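Long-range contacts in isoaspartyl dipeptidase (Fervidobacterium islandicum, PDB 7CF6), which probably hydrolyses isoaspartyl (beta-aspartyl) dipeptides such as beta-Asp-Leu, as a zinc-dependent metallopeptidase of the amidohydrolase family: residues 62-67 / 283-288; 67-72 / 111-116. All coordinates share one frame; numbering follows the deposited sequence.

Contact 1. Residues 62-67 / 283-288; sequences IDPHVH and NVTISS. With ZN (zinc ion), chain R; FWO ((2S)-2-[[(3S)-3-azanyl-4-oxidanyl-4-oxidanylidene-butanoyl]amino]-4-methyl-pentanoic acid), chain P.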
loop_
_atom_site.group_PDB
_atom_site.type_symbol
_atom_site.label_atom_id
_atom_site.label_comp_id
_atom_site.label_asym_id
_atom_site.label_seq_id
_atom_site.Cartn_x
_atom_site.Cartn_y
_atom_site.Cartn_z
ATOM N N ILE B 62 32.349 23.213 -16.576
ATOM C CA ILE B 62 31.169 22.584 -15.913
ATOM C C ILE B 62 30.097 22.430 -16.998
ATOM O O ILE B 62 29.855 23.438 -17.748
ATOM C CB ILE B 62 30.673 23.438 -14.722
ATOM C CG1 ILE B 62 31.825 23.941 -13.842
ATOM C CG2 ILE B 62 29.628 22.689 -13.912
ATOM C CD1 ILE B 62 31.402 24.721 -12.590
ATOM N N ASP B 63 29.518 21.221 -17.103
ATOM C CA ASP B 63 28.457 20.823 -18.071
ATOM C C ASP B 63 27.219 20.464 -17.263
ATOM O O ASP B 63 27.235 19.435 -16.595
ATOM C CB ASP B 63 28.930 19.642 -18.904
ATOM C CG ASP B 63 28.143 19.401 -20.174
ATOM O OD1 ASP B 63 27.044 19.958 -20.305
ATOM O OD2 ASP B 63 28.644 18.662 -21.027
ATOM N N PRO B 64 26.174 21.330 -17.215
ATOM C CA PRO B 64 25.044 21.161 -16.295
ATOM C C PRO B 64 23.868 20.273 -16.744
ATOM O O PRO B 64 22.843 20.240 -16.086
ATOM C CB PRO B 64 24.526 22.597 -16.108
ATOM C CG PRO B 64 25.465 23.487 -16.886
ATOM C CD PRO B 64 26.083 22.602 -17.937
ATOM N N HIS B 65 24.013 19.534 -17.835
ATOM C CA HIS B 65 22.867 18.813 -18.451
ATOM C C HIS B 65 23.412 17.670 -19.309
ATOM O O HIS B 65 23.721 17.941 -20.484
ATOM C CB HIS B 65 21.983 19.809 -19.242
ATOM C CG HIS B 65 20.602 19.326 -19.522
ATOM N ND1 HIS B 65 19.489 19.900 -18.934
ATOM C CD2 HIS B 65 20.161 18.311 -20.295
ATOM C CE1 HIS B 65 18.413 19.256 -19.341
ATOM N NE2 HIS B 65 18.803 18.269 -20.171
ATOM N N VAL B 66 23.537 16.470 -18.724
ATOM C CA VAL B 66 24.133 15.256 -19.359
ATOM C C VAL B 66 23.335 14.008 -18.948
ATOM O O VAL B 66 23.017 13.845 -17.749
ATOM C CB VAL B 66 25.624 15.135 -19.008
ATOM C CG1 VAL B 66 26.330 14.062 -19.821
ATOM C CG2 VAL B 66 26.331 16.463 -19.190
ATOM N N HIS B 67 23.006 13.165 -19.933
ATOM C CA HIS B 67 22.349 11.843 -19.758
ATOM C C HIS B 67 23.422 10.777 -19.529
ATOM O O HIS B 67 23.652 9.964 -20.421
ATOM C CB HIS B 67 21.457 11.562 -20.967
ATOM C CG HIS B 67 20.312 12.509 -21.006
ATOM N ND1 HIS B 67 19.129 12.249 -20.332
ATOM C CD2 HIS B 67 20.199 13.736 -21.553
ATOM C CE1 HIS B 67 18.320 13.267 -20.488
ATOM N NE2 HIS B 67 18.963 14.202 -21.228
ATOM N N ASN B 283 23.786 35.827 -17.486
ATOM C CA ASN B 283 22.499 35.129 -17.217
ATOM C C ASN B 283 22.376 33.864 -18.076
ATOM O O ASN B 283 21.345 33.166 -17.933
ATOM C CB ASN B 283 21.294 36.058 -17.411
ATOM C CG ASN B 283 21.334 37.255 -16.487
ATOM O OD1 ASN B 283 22.298 38.013 -16.512
ATOM N ND2 ASN B 283 20.313 37.409 -15.656
ATOM N N VAL B 284 23.378 33.545 -18.899
ATOM C CA VAL B 284 23.307 32.336 -19.770
ATOM C C VAL B 284 24.311 31.260 -19.316
ATOM O O VAL B 284 25.400 31.579 -18.774
ATOM C CB VAL B 284 23.503 32.728 -21.239
ATOM C CG1 VAL B 284 22.418 33.699 -21.686
ATOM C CG2 VAL B 284 24.880 33.308 -21.469
ATOM N N THR B 285 23.934 30.003 -19.532
ATOM C CA THR B 285 24.826 28.822 -19.448
ATOM C C THR B 285 24.676 28.037 -20.751
ATOM O O THR B 285 23.694 28.292 -21.476
ATOM C CB THR B 285 24.491 27.972 -18.216
ATOM O OG1 THR B 285 23.373 27.129 -18.484
ATOM C CG2 THR B 285 24.160 28.819 -17.012
ATOM N N ILE B 286 25.604 27.125 -21.037
ATOM C CA ILE B 286 25.467 26.162 -22.166
ATOM C C ILE B 286 25.625 24.751 -21.601
ATOM O O ILE B 286 26.421 24.594 -20.636
ATOM C CB ILE B 286 26.463 26.464 -23.308
ATOM C CG1 ILE B 286 27.905 26.580 -22.812
ATOM C CG2 ILE B 286 26.059 27.703 -24.093
ATOM C CD1 ILE B 286 28.947 26.304 -23.891
ATOM N N SER B 287 24.906 23.782 -22.180
ATOM C CA SER B 287 24.898 22.357 -21.762
ATOM C C SER B 287 24.961 21.415 -22.977
ATOM O O SER B 287 24.136 21.562 -23.918
ATOM C CB SER B 287 23.709 22.063 -20.885
ATOM O OG SER B 287 22.458 22.215 -21.557
ATOM N N SER B 288 25.867 20.431 -22.920
ATOM C CA SER B 288 26.206 19.492 -24.026
ATOM C C SER B 288 24.988 18.673 -24.461
ATOM O O SER B 288 24.916 18.238 -25.635
ATOM C CB SER B 288 27.308 18.553 -23.595
ATOM O OG SER B 288 26.868 17.692 -22.551
HETATM ZN ZN ZN R . 18.289 16.466 -22.051
HETATM C C10 FWO P . 15.671 17.494 -27.657
HETATM C C13 FWO P . 15.600 14.183 -25.501
HETATM C C15 FWO P . 14.330 18.102 -28.091
HETATM C C17 FWO P . 16.385 12.387 -23.856
HETATM O O01 FWO P . 13.993 19.278 -27.681
HETATM O O02 FWO P . 16.653 16.273 -25.095
HETATM O O03 FWO P . 13.576 17.435 -28.877
HETATM O O04 FWO P . 17.522 12.125 -24.353
HETATM O O05 FWO P . 15.774 11.454 -23.238
HETATM N N06 FWO P . 15.448 16.146 -27.110
HETATM N N07 FWO P . 16.438 14.872 -23.268
HETATM C C08 FWO P . 16.583 17.403 -28.894
HETATM C C09 FWO P . 16.443 18.528 -29.943
HETATM C C11 FWO P . 16.667 18.001 -31.371
HETATM C C12 FWO P . 17.460 19.626 -29.596
HETATM C C14 FWO P . 15.971 15.631 -25.841
HETATM C C16 FWO P . 15.735 13.808 -24.005
#
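Asp63 reaches across to the end of strand 284-287 and receives the backbone N of Ser288 on OD1 at 2.9 Å, a nearly straight bond (171°) on the syn side of the carboxylate. With CG opposite the backbone N (chi1 -163°), the carboxylate is carried to that amide; Ser288 OG also donates to OD2, whose position is doubtful. Beside this bond every touching residue is buried: CB of His65 lies against CB of Ser287 (3.3 Å), and CD of Pro64 rests on the carbonyl O of Ile286 (3.4 Å). An alanine in place of Asp63 would probably leave the Ser288 amide without its carboxylate partner and the segment leading to Asp289, a zinc ligand, less firmly placed. The strands diverge at 65°, so contact fades toward partly exposed Asn283 at one end and His67 at the other. Both imidazoles of the HxH motif point NE2 at the zinc ion, His65 at 2.7 Å and His67 at 2.5 Å; His65 ND1 is hydrogen-bonded to Asn197 ND2. Strands 55-66 and 284-287 are the first and last of the TIM barrel; strand 94-99 pairs with 55-66, and strand 224-227 and helix 337-343 pack around them.

Contact 2. Residues 67-72 / 111-116; sequences HITGGG and ENLYAK. With ZN (zinc ion), chain R; FWO ((2S)-2-[[(3S)-3-azanyl-4-oxidanyl-4-oxidanylidene-butanoyl]amino]-4-methyl-pentanoic acid), chain P.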
loop_
_atom_site.group_PDB
_atom_site.type_symbol
_atom_site.label_atom_id
_atom_site.label_comp_id
_atom_site.label_asym_id
_atom_site.label_seq_id
_atom_site.Cartn_x
_atom_site.Cartn_y
_atom_site.Cartn_z
ATOM N N HIS B 67 23.006 13.165 -19.933
ATOM C CA HIS B 67 22.349 11.843 -19.758
ATOM C C HIS B 67 23.422 10.777 -19.529
ATOM O O HIS B 67 23.652 9.964 -20.421
ATOM C CB HIS B 67 21.457 11.562 -20.967
ATOM C CG HIS B 67 20.312 12.509 -21.006
ATOM N ND1 HIS B 67 19.129 12.249 -20.332
ATOM C CD2 HIS B 67 20.199 13.736 -21.553
ATOM C CE1 HIS B 67 18.320 13.267 -20.488
ATOM N NE2 HIS B 67 18.963 14.202 -21.228
ATOM N N ILE B 68 24.069 10.808 -18.364
ATOM C CA ILE B 68 25.310 10.018 -18.094
ATOM C C ILE B 68 25.007 8.512 -18.199
ATOM O O ILE B 68 25.941 7.738 -18.455
ATOM C CB ILE B 68 25.910 10.408 -16.726
ATOM C CG1 ILE B 68 24.918 10.223 -15.569
ATOM C CG2 ILE B 68 26.452 11.824 -16.792
ATOM C CD1 ILE B 68 25.548 10.282 -14.189
ATOM N N THR B 69 23.746 8.112 -18.012
ATOM C CA THR B 69 23.290 6.701 -18.077
ATOM C C THR B 69 22.914 6.318 -19.512
ATOM O O THR B 69 22.605 5.140 -19.730
ATOM C CB THR B 69 22.092 6.462 -17.144
ATOM O OG1 THR B 69 21.001 7.309 -17.508
ATOM C CG2 THR B 69 22.455 6.683 -15.694
ATOM N N GLY B 70 22.899 7.276 -20.434
ATOM C CA GLY B 70 22.151 7.165 -21.699
ATOM C C GLY B 70 20.707 7.622 -21.532
ATOM O O GLY B 70 20.213 7.703 -20.378
ATOM N N GLY B 71 20.066 7.953 -22.655
ATOM C CA GLY B 71 18.653 8.369 -22.734
ATOM C C GLY B 71 18.064 8.036 -24.092
ATOM O O GLY B 71 18.436 7.013 -24.653
ATOM N N GLY B 72 17.203 8.897 -24.617
ATOM C CA GLY B 72 16.463 8.649 -25.863
ATOM C C GLY B 72 15.593 7.435 -25.713
ATOM O O GLY B 72 15.446 6.950 -24.547
ATOM N N GLU B 111 18.241 4.939 -9.486
ATOM C CA GLU B 111 19.353 4.216 -8.793
ATOM C C GLU B 111 20.531 4.002 -9.739
ATOM O O GLU B 111 21.652 4.174 -9.257
ATOM C CB GLU B 111 18.945 2.850 -8.250
ATOM C CG GLU B 111 17.816 2.925 -7.244
ATOM C CD GLU B 111 16.426 3.093 -7.836
ATOM O OE1 GLU B 111 16.312 3.032 -9.096
ATOM O OE2 GLU B 111 15.472 3.318 -7.033
ATOM N N ASN B 112 20.275 3.643 -11.005
ATOM C CA ASN B 112 21.286 3.471 -12.089
ATOM C C ASN B 112 22.015 4.787 -12.350
ATOM O O ASN B 112 23.225 4.754 -12.685
ATOM C CB ASN B 112 20.658 3.051 -13.417
ATOM C CG ASN B 112 21.681 2.864 -14.522
ATOM O OD1 ASN B 112 22.554 2.008 -14.405
ATOM N ND2 ASN B 112 21.571 3.644 -15.589
ATOM N N LEU B 113 21.292 5.906 -12.269
ATOM C CA LEU B 113 21.884 7.260 -12.452
ATOM C C LEU B 113 22.792 7.576 -11.254
ATOM O O LEU B 113 23.924 8.077 -11.489
ATOM C CB LEU B 113 20.746 8.269 -12.621
ATOM C CG LEU B 113 21.104 9.744 -12.471
ATOM C CD1 LEU B 113 21.984 10.275 -13.608
ATOM C CD2 LEU B 113 19.814 10.521 -12.360
ATOM N N TYR B 114 22.334 7.259 -10.038
ATOM C CA TYR B 114 23.126 7.384 -8.783
ATOM C C TYR B 114 24.448 6.583 -8.889
ATOM O O TYR B 114 25.519 7.091 -8.489
ATOM C CB TYR B 114 22.272 6.981 -7.574
ATOM C CG TYR B 114 22.984 7.081 -6.249
ATOM C CD1 TYR B 114 23.312 8.313 -5.702
ATOM C CD2 TYR B 114 23.337 5.945 -5.537
ATOM C CE1 TYR B 114 23.975 8.428 -4.486
ATOM C CE2 TYR B 114 24.010 6.041 -4.326
ATOM C CZ TYR B 114 24.339 7.282 -3.801
ATOM O OH TYR B 114 24.994 7.355 -2.608
ATOM N N ALA B 115 24.413 5.366 -9.429
ATOM C CA ALA B 115 25.614 4.508 -9.523
ATOM C C ALA B 115 26.616 5.120 -10.510
ATOM O O ALA B 115 27.826 5.170 -10.209
ATOM C CB ALA B 115 25.227 3.114 -9.951
ATOM N N LYS B 116 26.130 5.528 -11.681
ATOM C CA LYS B 116 27.018 5.964 -12.783
ATOM C C LYS B 116 27.709 7.265 -12.393
ATOM O O LYS B 116 28.829 7.477 -12.855
ATOM C CB LYS B 116 26.237 6.189 -14.071
ATOM C CG LYS B 116 27.057 6.804 -15.198
ATOM C CD LYS B 116 28.209 5.970 -15.600
ATOM C CE LYS B 116 28.812 6.463 -16.884
ATOM N NZ LYS B 116 29.901 5.571 -17.340
HETATM ZN ZN ZN R . 18.289 16.466 -22.051
HETATM C C10 FWO P . 15.671 17.494 -27.657
HETATM C C13 FWO P . 15.600 14.183 -25.501
HETATM C C15 FWO P . 14.330 18.102 -28.091
HETATM C C17 FWO P . 16.385 12.387 -23.856
HETATM O O01 FWO P . 13.993 19.278 -27.681
HETATM O O02 FWO P . 16.653 16.273 -25.095
HETATM O O03 FWO P . 13.576 17.435 -28.877
HETATM O O04 FWO P . 17.522 12.125 -24.353
HETATM O O05 FWO P . 15.774 11.454 -23.238
HETATM N N06 FWO P . 15.448 16.146 -27.110
HETATM N N07 FWO P . 16.438 14.872 -23.268
HETATM C C08 FWO P . 16.583 17.403 -28.894
HETATM C C09 FWO P . 16.443 18.528 -29.943
HETATM C C11 FWO P . 16.667 18.001 -31.371
HETATM C C12 FWO P . 17.460 19.626 -29.596
HETATM C C14 FWO P . 15.971 15.631 -25.841
HETATM C C16 FWO P . 15.735 13.808 -24.005
#
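Ile68 and Leu113 meet at about a right angle, the isoleucine lying across the leucine so that its CG1 touches Leu113 CD1 at 3.5 Å and its CD1 rests on the same methyl. Ile68 CG1 is set between the backbone N and the carbonyl carbon (chi1 57°), which directs this branch at the helix. Thr69, next in the chain, turns its methyl to the helix: CG2 sits over Leu113 CA, 3.3 Å away, and passes the amide of Asn112, the two side chains running in opposite directions. ND2 of Asn112 therefore meets carbon, while its OD1 accepts from Arg80 of a neighbouring subunit. The threonine hydroxyl faces its own loop, donating to Gly70 O at 3.0 Å, in the carbonyl plane and on a lone pair. Lys116 crosses Ile68 at a slant; its CG already lies near Ile68 O, and a bend at chi2 (60°) folds the chain back so that CE also comes to 3.5 Å from Ile68 O. A type I turn from His67 to Gly70 presents Ile68 and Thr69 together, and past it the chain runs to the substrate. Gly72 N shares its hydrogen between both oxygens of the alpha-carboxylate of the beta-aspartyl residue, O05 at 3.2 Å and O04 at 3.3 Å; O04 also hangs 4.0 Å above the centre of the His67 ring. Chemically, the loop thus has two ends: carbon surfaces seat it on helix 110-121, where Lys116 NZ is taken by Leu84 O and a salt bridge with Glu83 farther along the same loop, while a backbone amide faces the substrate and is likely to favour a negatively charged group there.

In the fold
From the N terminus the chain passes through the strands of the small mixed sheet before strand 55-66 enters the barrel, and residues 62-67 and 67-72 follow one another with His67 common to both contacts. The shorter loop closes first: 38 residues, including helix 86-91 and strand 94-99, separate 67-72 from 111-116 in contact 2. Contact 1 closes a far longer one, since 215 residues intervene before 283-288, and contact 2 is nested inside it. Their centres lie about 16 Å apart. Contact 1 joins the first and last barrel strands close to the centre of the folded subunit; contact 2 seats the loop leaving the first strand on an outer helix.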